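Local coordinates for protein aminotransferase (Bacillus subtilis, PDB 6L1O) that transfers amino groups with the help of pyridoxal phosphate and takes part in making the dipeptide antibiotic bacilysin, at residues H49-S58 against F273-A283. Numbering follows the deposited sequence.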
# COMPACT_ATOMS: atom_id res chain seq x y z
N HIS B 49 14.89 17.90 10.78
CA HIS B 49 14.91 18.47 9.42
C HIS B 49 14.00 17.68 8.45
O HIS B 49 13.44 18.23 7.52
CB HIS B 49 16.31 18.61 8.88
CG HIS B 49 17.00 17.30 8.57
ND1 HIS B 49 17.53 16.49 9.55
CD2 HIS B 49 17.28 16.68 7.39
CE1 HIS B 49 18.08 15.42 9.00
NE2 HIS B 49 17.94 15.51 7.69
N ILE B 50 13.79 16.39 8.72
CA ILE B 50 12.88 15.58 7.96
C ILE B 50 11.43 15.92 8.32
O ILE B 50 10.56 16.05 7.47
CB ILE B 50 13.18 14.06 8.18
CG1 ILE B 50 14.59 13.77 7.67
CG2 ILE B 50 12.10 13.20 7.43
CD1 ILE B 50 15.27 12.49 8.13
N VAL B 51 11.15 15.99 9.60
CA VAL B 51 9.86 16.37 10.07
C VAL B 51 9.41 17.74 9.53
O VAL B 51 8.26 17.90 9.07
CB VAL B 51 9.77 16.38 11.60
CG1 VAL B 51 8.38 16.83 12.07
CG2 VAL B 51 10.12 15.01 12.19
N GLU B 52 10.30 18.71 9.59
CA GLU B 52 10.00 20.04 9.08
C GLU B 52 9.80 20.08 7.58
O GLU B 52 9.01 20.88 7.11
CB GLU B 52 11.09 21.05 9.45
CG GLU B 52 11.10 21.37 10.94
CD GLU B 52 9.76 21.83 11.52
OE1 GLU B 52 9.01 22.63 10.85
OE2 GLU B 52 9.47 21.38 12.66
N ALA B 53 10.45 19.19 6.84
CA ALA B 53 10.22 19.10 5.41
C ALA B 53 8.80 18.58 5.10
O ALA B 53 8.12 19.11 4.20
CB ALA B 53 11.30 18.26 4.75
N LEU B 54 8.30 17.60 5.87
CA LEU B 54 6.92 17.21 5.78
C LEU B 54 5.96 18.36 6.08
O LEU B 54 5.02 18.61 5.31
CB LEU B 54 6.58 16.02 6.69
CG LEU B 54 5.11 15.59 6.76
CD1 LEU B 54 4.55 15.11 5.42
CD2 LEU B 54 4.91 14.49 7.83
N ARG B 55 6.22 19.08 7.19
CA ARG B 55 5.33 20.11 7.62
C ARG B 55 5.22 21.24 6.57
O ARG B 55 4.12 21.70 6.33
CB ARG B 55 5.77 20.67 8.96
CG ARG B 55 5.44 19.74 10.09
CD ARG B 55 6.19 20.11 11.36
NE ARG B 55 6.24 21.55 11.56
CZ ARG B 55 5.30 22.25 12.14
NH1 ARG B 55 4.22 21.64 12.62
NH2 ARG B 55 5.45 23.54 12.27
N GLU B 56 6.34 21.61 5.95
CA GLU B 56 6.38 22.62 4.90
C GLU B 56 5.70 22.15 3.62
O GLU B 56 4.95 22.90 2.99
CB GLU B 56 7.82 23.03 4.61
CG GLU B 56 7.98 24.18 3.64
CD GLU B 56 7.46 25.55 4.17
OE1 GLU B 56 7.19 25.68 5.38
OE2 GLU B 56 7.29 26.51 3.37
N ALA B 57 5.96 20.91 3.25
CA ALA B 57 5.42 20.33 2.02
C ALA B 57 3.94 20.22 2.05
O ALA B 57 3.26 20.40 1.03
CB ALA B 57 6.03 18.98 1.82
N SER B 58 3.39 19.94 3.23
CA SER B 58 1.98 19.73 3.35
C SER B 58 1.17 21.00 3.05
O SER B 58 0.00 20.90 2.80
CB SER B 58 1.65 19.14 4.73
OG SER B 58 1.55 20.18 5.70
N PHE B 273 1.55 10.45 -0.85
CA PHE B 273 1.44 11.85 -0.50
C PHE B 273 2.74 12.59 -0.77
O PHE B 273 3.80 12.18 -0.33
CB PHE B 273 0.98 12.03 0.95
CG PHE B 273 0.72 13.46 1.35
CD1 PHE B 273 -0.22 14.21 0.68
CD2 PHE B 273 1.39 14.04 2.43
CE1 PHE B 273 -0.48 15.52 1.06
CE2 PHE B 273 1.10 15.33 2.82
CZ PHE B 273 0.19 16.08 2.11
N GLY B 274 2.66 13.66 -1.56
CA GLY B 274 3.89 14.38 -1.91
C GLY B 274 4.58 15.02 -0.71
O GLY B 274 5.76 15.29 -0.77
N GLY B 275 3.84 15.26 0.36
CA GLY B 275 4.44 15.75 1.60
C GLY B 275 5.42 14.73 2.13
O GLY B 275 6.51 15.07 2.54
N LEU B 276 5.02 13.46 2.08
CA LEU B 276 5.91 12.36 2.42
C LEU B 276 7.10 12.24 1.48
O LEU B 276 8.20 11.98 1.89
CB LEU B 276 5.12 11.05 2.46
CG LEU B 276 4.13 10.87 3.62
CD1 LEU B 276 3.39 9.57 3.39
CD2 LEU B 276 4.85 10.85 4.96
N GLN B 277 6.87 12.41 0.18
CA GLN B 277 7.95 12.34 -0.79
C GLN B 277 9.00 13.41 -0.56
O GLN B 277 10.18 13.16 -0.71
CB GLN B 277 7.41 12.40 -2.23
CG GLN B 277 6.43 11.25 -2.54
CD GLN B 277 6.13 11.10 -4.01
OE1 GLN B 277 7.05 10.99 -4.85
NE2 GLN B 277 4.84 11.12 -4.35
N GLN B 278 8.56 14.62 -0.23
CA GLN B 278 9.46 15.69 0.04
C GLN B 278 10.25 15.42 1.33
O GLN B 278 11.42 15.69 1.39
CB GLN B 278 8.66 17.01 0.18
CG GLN B 278 9.51 18.21 0.45
CD GLN B 278 8.87 19.54 -0.01
OE1 GLN B 278 8.17 19.58 -1.02
NE2 GLN B 278 9.10 20.61 0.74
N ALA B 279 9.62 14.82 2.33
CA ALA B 279 10.38 14.43 3.53
C ALA B 279 11.42 13.38 3.20
O ALA B 279 12.55 13.40 3.71
CB ALA B 279 9.42 13.93 4.60
N ALA B 280 11.06 12.43 2.34
CA ALA B 280 11.98 11.38 1.94
C ALA B 280 13.18 11.96 1.21
O ALA B 280 14.34 11.57 1.42
CB ALA B 280 11.29 10.35 1.08
N SER B 281 12.92 12.98 0.41
CA SER B 281 13.95 13.61 -0.34
C SER B 281 14.89 14.42 0.60
O SER B 281 16.08 14.46 0.38
CB SER B 281 13.34 14.51 -1.43
OG SER B 281 14.37 15.26 -1.95
N ALA B 282 14.32 15.01 1.65
CA ALA B 282 15.11 15.77 2.62
C ALA B 282 15.92 14.78 3.46
O ALA B 282 17.01 15.07 3.83
CB ALA B 282 14.23 16.63 3.51
N ALA B 283 15.39 13.56 3.68
CA ALA B 283 16.16 12.52 4.36
C ALA B 283 17.40 12.12 3.59
O ALA B 283 18.51 12.11 4.11
CB ALA B 283 15.30 11.31 4.70
O HOH W 1 19.00 13.25 6.56
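Ala57 and Gly275 bring helix 49-57 and helix 274-283 together: the Ala57 methyl lies on the bare backbone of Gly275, CB to CA 3.6 Å. The two helices run nearly antiparallel, at 149°, with axes only 7.7 Å apart. Small residues spaced four apart make this close packing possible, Ala53 and Ala57 on one helix, Gly275 and Ala279 on the other. Glycine suits its place because, having no side chain, it lets Leu54 CD1 and the Phe273 ring close in on its backbone. Further along, Ala53 CB meets Ala282 CB at 3.6 Å.

Gln278 shows how a longer residue fits this narrow seam. Its CB and CG both lie against the Ala57 methyl. With CG anti to the backbone N (chi1 -179°) and the chain extended beyond it, the amide continues alongside the same methyl, CD standing 3.4 Å from Ala57 CB. OE1 and NE2 both stay beside that methyl; NE2 is also 3.9 Å from Ala53 O, too far for a hydrogen bond. Glutamine suits this partly exposed margin: its aliphatic stem packs on the alanine, while its amide can lie near the surface.

Buried branched residues fill the inner side of the seam. Leu54 sends CD1 onto the Gly275 carbonyl carbon, 3.4 Å away, and to the edge of the Phe273 ring, 4.3 Å from CE2, while Ile50 lays CD1 against Ala283 CB. No direct hydrogen bond joins the helices, but a water does: it donates to Ala283 O and lies in the ring plane of His49, 2.7 Å from NE2.

Around this pair, helix 73-87 packs on Gln277, Ala280 and Ser281, and helix 237-240 touches Ala280 and Ala283 through Phe237, which probably belongs to the pyridoxal phosphate site. Arg55 O accepts a bond from Arg55 NE of the second subunit, so the pair meets both these helices and the dimer partner.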